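Mitochondrial antiviral signaling protein (MAVS) (Equus caballus, PDB 4O9L) probably relays antiviral innate immune signals by assembling into prion-like filaments through its caspase recruitment domain. Local coordinates at residues F12-Q17 / A92-S97; R29-L34 / D43-T48; G77-R80 / G86-D89. The protein carries 1 engineered substitution. All blocks are in the same frame, centred on the assembly; numbering follows the deposited sequence.

From the N terminus, the chain runs through helix 6-17, helix 27-30, the long helix 39-66, helix 71-81 and helix 85-96. Contact 1 joins the first of these to the last and closes the widest loop, with 74 residues between its segments; contacts 2 and 3 both lie within that loop and follow one another without crossing. Contact 2 folds 29-34 back on 43-48 across eight residues, and contact 3 turns 77-80 onto 86-89 across five. Contacts 1 and 2 sit on opposite sides of the chain's centre, centres about 22 Å apart. Contacts 2 and 3 meet where I30, Y33 and L34 pack on A78, and I30 also on L79, while contacts 1 and 3 share helix 85-96.

Contact 1 of 3, residues F12-Q17 / A92-S97; sequences FQYIRQ and ARIYHS
The phenol ring of Y14 takes I94 on one face and meets R93 near its hydroxyl. CG1 of I94 stands over the middle of the ring, 3.5 Å from its centroid and 10° off the normal, a CH-pi contact. Its nearest ring atom is CG of Y14, 3.6 Å from I94 CG1. The guanidinium of R93 receives the tyrosine oxygen at its edge, near its own plane, and the two planes are turned 74° apart, so this is no flat stack. NH1 of R93 stays 3.7 Å from OH of Y14, a contact without a hydrogen bond; NH1 of R93 forms its salt bridge with E90, on the same helix.

Y14 throws CG anti to its own backbone nitrogen (chi1 172°), and the ring reaches across to helix 85-96. I94 answers with both branches of its side chain: CD1 extends over one flank of the ring, 3.7 Å from CD1 of Y14, while CG2 lies at the root of the tyrosine side chain, 3.8 Å from CB of Y14. The two side chains cross at about a right angle.

In this helical caspase recruitment domain, a member of the death clan, the pair joins the first helix, 6-17, to the last, 85-96, bringing the two ends of the domain together. The touching residues lie at the surface, whereas F12 and I15 of the same first helix turn to W71 on helix 71-81. H18 stacks on the Y14 ring, and K10 touches I94.

S97, the last residue of the chain, folds back onto I94. The carbonyl oxygen of I94 accepts two hydrogen bonds from S97, one from the backbone N and one from OG. The latter is 2.6 Å long and lies in the carbonyl plane on a lone pair.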
loop_
_atom_site.group_PDB
_atom_site.type_symbol
_atom_site.label_atom_id
_atom_site.label_comp_id
_atom_site.label_asym_id
_atom_site.label_seq_id
_atom_site.Cartn_x
_atom_site.Cartn_y
_atom_site.Cartn_z
ATOM N N PHE A 12 -7.175 -0.179 6.117
ATOM C CA PHE A 12 -6.271 0.946 6.299
ATOM C C PHE A 12 -5.889 1.116 7.774
ATOM O O PHE A 12 -4.724 1.362 8.105
ATOM C CB PHE A 12 -6.874 2.239 5.746
ATOM C CG PHE A 12 -5.954 3.425 5.875
ATOM C CD1 PHE A 12 -4.960 3.650 4.932
ATOM C CD2 PHE A 12 -6.069 4.295 6.950
ATOM C CE1 PHE A 12 -4.090 4.735 5.056
ATOM C CE2 PHE A 12 -5.203 5.378 7.087
ATOM C CZ PHE A 12 -4.223 5.606 6.144
ATOM N N GLN A 13 -6.867 0.971 8.660
ATOM C CA GLN A 13 -6.609 1.146 10.083
ATOM C C GLN A 13 -5.706 0.043 10.628
ATOM O O GLN A 13 -4.870 0.280 11.505
ATOM C CB GLN A 13 -7.925 1.224 10.867
ATOM C CG GLN A 13 -8.806 2.428 10.494
ATOM C CD GLN A 13 -8.073 3.767 10.582
ATOM O OE1 GLN A 13 -7.253 3.987 11.480
ATOM N NE2 GLN A 13 -8.375 4.671 9.649
ATOM N N TYR A 14 -5.865 -1.159 10.098
ATOM C CA TYR A 14 -5.013 -2.270 10.492
ATOM C C TYR A 14 -3.561 -1.987 10.109
ATOM O O TYR A 14 -2.654 -2.154 10.934
ATOM C CB TYR A 14 -5.494 -3.575 9.851
ATOM C CG TYR A 14 -4.539 -4.732 10.053
ATOM C CD1 TYR A 14 -4.507 -5.438 11.252
ATOM C CD2 TYR A 14 -3.670 -5.119 9.041
ATOM C CE1 TYR A 14 -3.624 -6.514 11.432
ATOM C CE2 TYR A 14 -2.783 -6.184 9.207
ATOM C CZ TYR A 14 -2.763 -6.875 10.401
ATOM O OH TYR A 14 -1.882 -7.932 10.552
ATOM N N ILE A 15 -3.344 -1.571 8.859
ATOM C CA ILE A 15 -1.996 -1.276 8.377
ATOM C C ILE A 15 -1.364 -0.189 9.257
ATOM O O ILE A 15 -0.217 -0.319 9.692
ATOM C CB ILE A 15 -2.001 -0.873 6.878
ATOM C CG1 ILE A 15 -2.417 -2.068 6.011
ATOM C CG2 ILE A 15 -0.628 -0.390 6.443
ATOM C CD1 ILE A 15 -2.745 -1.717 4.534
ATOM N N ARG A 16 -2.138 0.861 9.537
ATOM C CA ARG A 16 -1.742 1.937 10.449
ATOM C C ARG A 16 -1.286 1.422 11.812
ATOM O O ARG A 16 -0.190 1.750 12.281
ATOM C CB ARG A 16 -2.927 2.891 10.667
ATOM C CG ARG A 16 -2.918 4.139 9.800
ATOM C CD ARG A 16 -2.423 5.358 10.586
ATOM N NE ARG A 16 -3.357 5.767 11.639
ATOM C CZ ARG A 16 -4.307 6.691 11.493
ATOM N NH1 ARG A 16 -5.103 6.993 12.513
ATOM N NH2 ARG A 16 -4.463 7.315 10.331
ATOM N N GLN A 17 -2.135 0.630 12.458
ATOM C CA GLN A 17 -1.833 0.125 13.795
ATOM C C GLN A 17 -0.657 -0.851 13.798
ATOM O O GLN A 17 0.055 -0.974 14.797
ATOM C CB GLN A 17 -3.070 -0.530 14.415
ATOM C CG GLN A 17 -4.218 0.435 14.676
ATOM C CD GLN A 17 -5.517 -0.274 15.033
ATOM O OE1 GLN A 17 -5.518 -1.469 15.347
ATOM N NE2 GLN A 17 -6.634 0.454 14.971
ATOM N N ALA A 92 -5.515 -9.489 3.297
ATOM C CA ALA A 92 -6.753 -10.095 2.813
ATOM C C ALA A 92 -7.625 -10.593 3.969
ATOM O O ALA A 92 -8.853 -10.490 3.923
ATOM C CB ALA A 92 -6.460 -11.232 1.857
ATOM N N ARG A 93 -6.990 -11.171 4.986
ATOM C CA ARG A 93 -7.732 -11.679 6.138
ATOM C C ARG A 93 -8.478 -10.543 6.859
ATOM O O ARG A 93 -9.653 -10.694 7.216
ATOM C CB ARG A 93 -6.791 -12.434 7.080
ATOM C CG ARG A 93 -7.464 -13.131 8.246
ATOM C CD ARG A 93 -6.422 -13.457 9.306
ATOM N NE ARG A 93 -5.426 -12.389 9.376
ATOM C CZ ARG A 93 -5.461 -11.371 10.235
ATOM N NH1 ARG A 93 -4.509 -10.446 10.198
ATOM N NH2 ARG A 93 -6.439 -11.283 11.133
ATOM N N ILE A 94 -7.819 -9.401 7.047
ATOM C CA ILE A 94 -8.482 -8.248 7.680
ATOM C C ILE A 94 -9.631 -7.720 6.811
ATOM O O ILE A 94 -10.728 -7.464 7.307
ATOM C CB ILE A 94 -7.489 -7.100 7.985
ATOM C CG1 ILE A 94 -6.485 -7.537 9.056
ATOM C CG2 ILE A 94 -8.226 -5.854 8.444
ATOM C CD1 ILE A 94 -7.128 -7.910 10.392
ATOM N N TYR A 95 -9.374 -7.569 5.515
ATOM C CA TYR A 95 -10.369 -7.054 4.582
ATOM C C TYR A 95 -11.666 -7.858 4.627
ATOM O O TYR A 95 -12.764 -7.295 4.570
ATOM C CB TYR A 95 -9.801 -7.068 3.170
ATOM C CG TYR A 95 -10.772 -6.609 2.110
ATOM C CD1 TYR A 95 -10.910 -5.263 1.811
ATOM C CD2 TYR A 95 -11.544 -7.526 1.398
ATOM C CE1 TYR A 95 -11.792 -4.835 0.834
ATOM C CE2 TYR A 95 -12.429 -7.106 0.417
ATOM C CZ TYR A 95 -12.545 -5.764 0.142
ATOM O OH TYR A 95 -13.421 -5.339 -0.825
ATOM N N HIS A 96 -11.538 -9.179 4.719
ATOM C CA HIS A 96 -12.716 -10.051 4.708
ATOM C C HIS A 96 -13.310 -10.299 6.092
ATOM O O HIS A 96 -14.327 -10.989 6.207
ATOM C CB HIS A 96 -12.398 -11.394 4.034
ATOM C CG HIS A 96 -12.173 -11.289 2.560
ATOM N ND1 HIS A 96 -13.188 -10.978 1.679
ATOM C CD2 HIS A 96 -11.057 -11.447 1.805
ATOM C CE1 HIS A 96 -12.709 -10.950 0.448
ATOM N NE2 HIS A 96 -11.416 -11.232 0.497
ATOM N N SER A 97 -12.678 -9.757 7.133
ATOM C CA SER A 97 -13.130 -9.960 8.514
ATOM C C SER A 97 -14.357 -9.108 8.889
ATOM O O SER A 97 -14.727 -8.157 8.179
ATOM C CB SER A 97 -11.986 -9.688 9.508
ATOM O OG SER A 97 -11.695 -8.295 9.610
#

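Contact 2 of 3, residues R29-L34 / D43-T48; sequences RILPYL and DRLRAT. Engineered in segment 29-34: R29 (natural residue Glu).
L31 and L45 form a buried apolar contact where the chain leaves helix 27-30 and comes back along the long helix 39-66 of the caspase recruitment domain. L31 belongs to the 3-10 segment 31-33 that follows the short helix, and its forked end meets two successive residues of the longer one. CD2 goes to the leucine: it lies 3.8 Å from CD1 of L45 and about as near to CB of that residue. CD1 goes to the arginine, 3.7 Å from CG of R46, so the other branch rests on the aliphatic root of a charged side chain. No hydrogen bond crosses between the segments; close carbon packing joins them. The alpha carbons of L31 and L45 are 8.1 Å apart, a gap spanned by both leucine side chains pointing inward. In L31, CG stands anti to the carbonyl carbon; this chi1 of -76° directs the fork at helix 39-66, and the extended chi2 takes CD1 on to R46 and leaves CD2 facing L45.

R46 contributes aliphatic carbon at its base and charge at its end. Its chain bends at chi3, turning the guanidinium back along its own helix to D43, where NH1 sits 2.7 Å from OD1 of D43 in a salt bridge. The N-H direction is poor for that bond, at 126°, so the hydrogen bond is weak although the charges are close. D43 CA also lies over one face of the R46 guanidinium, toward its rim. T48 OG1 reaches back one turn to the carbonyl oxygen of R44, 2.7 Å away and from above its plane, while T48 N bonds to the same oxygen from the opposite face.

L37 packs on L31, and Q42 NE2 of helix 39-66 bonds to the carbonyl oxygen of L31. Farther along that helix, E60 and L61 touch L45, while I30 packs against both L61 and A78 of helix 71-81.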
loop_
_atom_site.group_PDB
_atom_site.type_symbol
_atom_site.label_atom_id
_atom_site.label_comp_id
_atom_site.label_asym_id
_atom_site.label_seq_id
_atom_site.Cartn_x
_atom_site.Cartn_y
_atom_site.Cartn_z
ATOM N N ARG A 29 10.430 -0.887 -5.386
ATOM C CA ARG A 29 10.091 -2.167 -5.984
ATOM C C ARG A 29 8.588 -2.388 -6.103
ATOM O O ARG A 29 8.127 -2.960 -7.084
ATOM C CB ARG A 29 10.713 -3.316 -5.185
ATOM C CG ARG A 29 10.387 -4.675 -5.753
ATOM C CD ARG A 29 11.068 -5.798 -4.988
ATOM N NE ARG A 29 10.803 -7.078 -5.633
ATOM C CZ ARG A 29 11.061 -8.257 -5.086
ATOM N NH1 ARG A 29 10.779 -9.371 -5.755
ATOM N NH2 ARG A 29 11.596 -8.312 -3.871
ATOM N N ILE A 30 7.819 -1.932 -5.120
ATOM C CA ILE A 30 6.385 -2.218 -5.122
ATOM C C ILE A 30 5.573 -1.295 -6.040
ATOM O O ILE A 30 4.570 -1.737 -6.612
ATOM C CB ILE A 30 5.773 -2.258 -3.696
ATOM C CG1 ILE A 30 4.433 -3.029 -3.719
ATOM C CG2 ILE A 30 5.600 -0.837 -3.139
ATOM C CD1 ILE A 30 3.857 -3.386 -2.329
ATOM N N LEU A 31 6.019 -0.042 -6.195
ATOM C CA LEU A 31 5.284 0.979 -6.965
ATOM C C LEU A 31 4.738 0.541 -8.347
ATOM O O LEU A 31 3.555 0.747 -8.623
ATOM C CB LEU A 31 6.102 2.274 -7.110
ATOM C CG LEU A 31 6.217 3.214 -5.910
ATOM C CD1 LEU A 31 7.138 4.394 -6.233
ATOM C CD2 LEU A 31 4.843 3.727 -5.488
ATOM N N PRO A 32 5.587 -0.059 -9.213
ATOM C CA PRO A 32 5.077 -0.371 -10.553
ATOM C C PRO A 32 3.982 -1.440 -10.544
ATOM O O PRO A 32 3.271 -1.575 -11.545
ATOM C CB PRO A 32 6.315 -0.911 -11.291
ATOM C CG PRO A 32 7.492 -0.529 -10.448
ATOM C CD PRO A 32 6.987 -0.498 -9.054
ATOM N N TYR A 33 3.856 -2.199 -9.457
ATOM C CA TYR A 33 2.831 -3.242 -9.384
ATOM C C TYR A 33 1.461 -2.724 -8.950
ATOM O O TYR A 33 0.447 -3.391 -9.157
ATOM C CB TYR A 33 3.275 -4.372 -8.445
ATOM C CG TYR A 33 4.441 -5.174 -8.964
ATOM C CD1 TYR A 33 4.268 -6.105 -9.986
ATOM C CD2 TYR A 33 5.716 -4.998 -8.441
ATOM C CE1 TYR A 33 5.344 -6.846 -10.472
ATOM C CE2 TYR A 33 6.795 -5.737 -8.915
ATOM C CZ TYR A 33 6.599 -6.652 -9.932
ATOM O OH TYR A 33 7.659 -7.383 -10.405
ATOM N N LEU A 34 1.436 -1.543 -8.333
ATOM C CA LEU A 34 0.201 -0.984 -7.791
ATOM C C LEU A 34 -0.585 -0.295 -8.896
ATOM O O LEU A 34 -0.484 0.919 -9.073
ATOM C CB LEU A 34 0.522 0.000 -6.653
ATOM C CG LEU A 34 1.201 -0.657 -5.440
ATOM C CD1 LEU A 34 1.901 0.374 -4.554
ATOM C CD2 LEU A 34 0.194 -1.451 -4.610
ATOM N N ASP A 43 4.961 9.054 -10.367
ATOM C CA ASP A 43 5.999 10.072 -10.521
ATOM C C ASP A 43 6.302 10.747 -9.194
ATOM O O ASP A 43 7.455 10.867 -8.802
ATOM C CB ASP A 43 5.577 11.129 -11.551
ATOM C CG ASP A 43 5.617 10.606 -12.977
ATOM O OD1 ASP A 43 6.252 9.555 -13.208
ATOM O OD2 ASP A 43 5.028 11.261 -13.866
ATOM N N ARG A 44 5.249 11.180 -8.512
ATOM C CA ARG A 44 5.379 11.868 -7.233
ATOM C C ARG A 44 5.978 10.979 -6.139
ATOM O O ARG A 44 6.824 11.420 -5.353
ATOM C CB ARG A 44 4.017 12.404 -6.785
ATOM C CG ARG A 44 4.043 13.035 -5.422
ATOM C CD ARG A 44 2.695 13.635 -5.043
ATOM N NE ARG A 44 1.631 12.633 -4.975
ATOM C CZ ARG A 44 1.395 11.842 -3.928
ATOM N NH1 ARG A 44 2.158 11.913 -2.843
ATOM N NH2 ARG A 44 0.394 10.968 -3.970
ATOM N N LEU A 45 5.546 9.725 -6.086
ATOM C CA LEU A 45 6.051 8.812 -5.067
ATOM C C LEU A 45 7.524 8.406 -5.293
ATOM O O LEU A 45 8.272 8.255 -4.328
ATOM C CB LEU A 45 5.129 7.592 -4.912
ATOM C CG LEU A 45 3.774 7.906 -4.263
ATOM C CD1 LEU A 45 2.793 6.745 -4.472
ATOM C CD2 LEU A 45 3.933 8.195 -2.767
ATOM N N ARG A 46 7.948 8.243 -6.546
ATOM C CA ARG A 46 9.373 8.000 -6.810
ATOM C C ARG A 46 10.234 9.189 -6.377
ATOM O O ARG A 46 11.315 9.007 -5.795
ATOM C CB ARG A 46 9.633 7.652 -8.278
ATOM C CG ARG A 46 9.199 6.237 -8.660
ATOM C CD ARG A 46 9.718 5.831 -10.044
ATOM N NE ARG A 46 9.560 6.889 -11.038
ATOM C CZ ARG A 46 8.507 7.026 -11.840
ATOM N NH1 ARG A 46 8.465 8.021 -12.716
ATOM N NH2 ARG A 46 7.496 6.171 -11.766
ATOM N N ALA A 47 9.745 10.400 -6.635
ATOM C CA ALA A 47 10.463 11.609 -6.239
ATOM C C ALA A 47 10.433 11.790 -4.715
ATOM O O ALA A 47 11.404 12.250 -4.117
ATOM C CB ALA A 47 9.897 12.826 -6.941
ATOM N N THR A 48 9.322 11.409 -4.087
ATOM C CA THR A 48 9.230 11.426 -2.622
ATOM C C THR A 48 10.242 10.455 -2.000
ATOM O O THR A 48 10.940 10.790 -1.030
ATOM C CB THR A 48 7.815 11.038 -2.142
ATOM O OG1 THR A 48 6.854 11.919 -2.735
ATOM C CG2 THR A 48 7.708 11.125 -0.632
#

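Contact 3 of 3, residues G77-R80 / G86-D89; sequences GALR and GLAD
L79 and R80 of helix 71-81 pack on A88 of helix 85-96 from adjoining positions. CB of A88 fits into the angle between the two side chains, 3.9 Å from CB of L79 and 3.7 Å from CG of R80. The small methyl lets the backbones come close: the alpha carbons of L79 and A88 are 5.5 Å apart. L79 sends CG anti to its carbonyl carbon (chi1 -72°), and CD1 lies against the backbone of A88, beside its N, and touches CB of L87 at 4.0 Å. The two leucine side chains cross at about a right angle. I25 and I30 also touch L79, and F22 touches L87.

R80 begins in the same way at chi1 but continues straight from CG to NE, running alongside the A88 methyl, with CG and NE near it, so that its end comes nearer D89. The guanidinium end stops short of a direct salt bridge, with NH2 4.3 Å from OD1 of D89. A water closes the gap: it accepts from NE of R80 at 2.8 Å, near the guanidinium plane, and donates to OD1 of D89 at 2.6 Å.

Helix 71-81 and helix 85-96 thus meet as a helical hairpin with an apolar inner side and a polar outer rim. R80 and D89 are joined by a water bridge, and their charges probably still attract, while carbons of L79, A88 and the aliphatic part of R80 do the close packing.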
loop_
_atom_site.group_PDB
_atom_site.type_symbol
_atom_site.label_atom_id
_atom_site.label_comp_id
_atom_site.label_asym_id
_atom_site.label_seq_id
_atom_site.Cartn_x
_atom_site.Cartn_y
_atom_site.Cartn_z
ATOM N N GLY A 77 -2.121 -7.894 -4.451
ATOM C CA GLY A 77 -1.435 -8.405 -5.635
ATOM C C GLY A 77 0.031 -7.996 -5.692
ATOM O O GLY A 77 0.918 -8.791 -6.039
ATOM N N ALA A 78 0.293 -6.741 -5.345
ATOM C CA ALA A 78 1.640 -6.198 -5.412
ATOM C C ALA A 78 2.542 -6.812 -4.344
ATOM O O ALA A 78 3.735 -7.058 -4.588
ATOM C CB ALA A 78 1.609 -4.678 -5.286
ATOM N N LEU A 79 1.986 -7.049 -3.156
ATOM C CA LEU A 79 2.758 -7.696 -2.096
ATOM C C LEU A 79 3.211 -9.095 -2.525
ATOM O O LEU A 79 4.363 -9.474 -2.314
ATOM C CB LEU A 79 1.968 -7.730 -0.777
ATOM C CG LEU A 79 1.841 -6.354 -0.107
ATOM C CD1 LEU A 79 0.737 -6.331 0.975
ATOM C CD2 LEU A 79 3.190 -5.923 0.473
ATOM N N ARG A 80 2.309 -9.856 -3.136
ATOM C CA ARG A 80 2.658 -11.173 -3.668
ATOM C C ARG A 80 3.744 -11.061 -4.730
ATOM O O ARG A 80 4.696 -11.847 -4.761
ATOM C CB ARG A 80 1.415 -11.854 -4.262
ATOM C CG ARG A 80 0.395 -12.277 -3.212
ATOM C CD ARG A 80 -0.919 -12.663 -3.847
ATOM N NE ARG A 80 -1.908 -13.076 -2.851
ATOM C CZ ARG A 80 -3.218 -13.088 -3.072
ATOM N NH1 ARG A 80 -3.697 -12.685 -4.245
ATOM N NH2 ARG A 80 -4.048 -13.484 -2.120
ATOM N N GLY A 86 3.062 -13.228 2.725
ATOM C CA GLY A 86 2.531 -13.275 4.073
ATOM C C GLY A 86 1.815 -11.984 4.432
ATOM O O GLY A 86 0.746 -12.007 5.058
ATOM N N LEU A 87 2.395 -10.851 4.038
ATOM C CA LEU A 87 1.724 -9.574 4.242
ATOM C C LEU A 87 0.433 -9.534 3.423
ATOM O O LEU A 87 -0.591 -9.042 3.908
ATOM C CB LEU A 87 2.630 -8.398 3.882
ATOM C CG LEU A 87 3.928 -8.252 4.692
ATOM C CD1 LEU A 87 4.661 -6.965 4.302
ATOM C CD2 LEU A 87 3.627 -8.265 6.177
ATOM N N ALA A 88 0.481 -10.050 2.192
ATOM C CA ALA A 88 -0.726 -10.133 1.374
ATOM C C ALA A 88 -1.812 -10.954 2.063
ATOM O O ALA A 88 -2.974 -10.546 2.067
ATOM C CB ALA A 88 -0.431 -10.707 -0.010
ATOM N N ASP A 89 -1.450 -12.104 2.628
ATOM C CA ASP A 89 -2.446 -12.936 3.307
ATOM C C ASP A 89 -3.056 -12.237 4.528
ATOM O O ASP A 89 -4.254 -12.364 4.792
ATOM C CB ASP A 89 -1.862 -14.294 3.736
ATOM C CG ASP A 89 -1.527 -15.200 2.551
ATOM O OD1 ASP A 89 -2.091 -15.002 1.451
ATOM O OD2 ASP A 89 -0.692 -16.117 2.728
HETATM O O HOH W 1 -0.669 -14.379 -0.643
#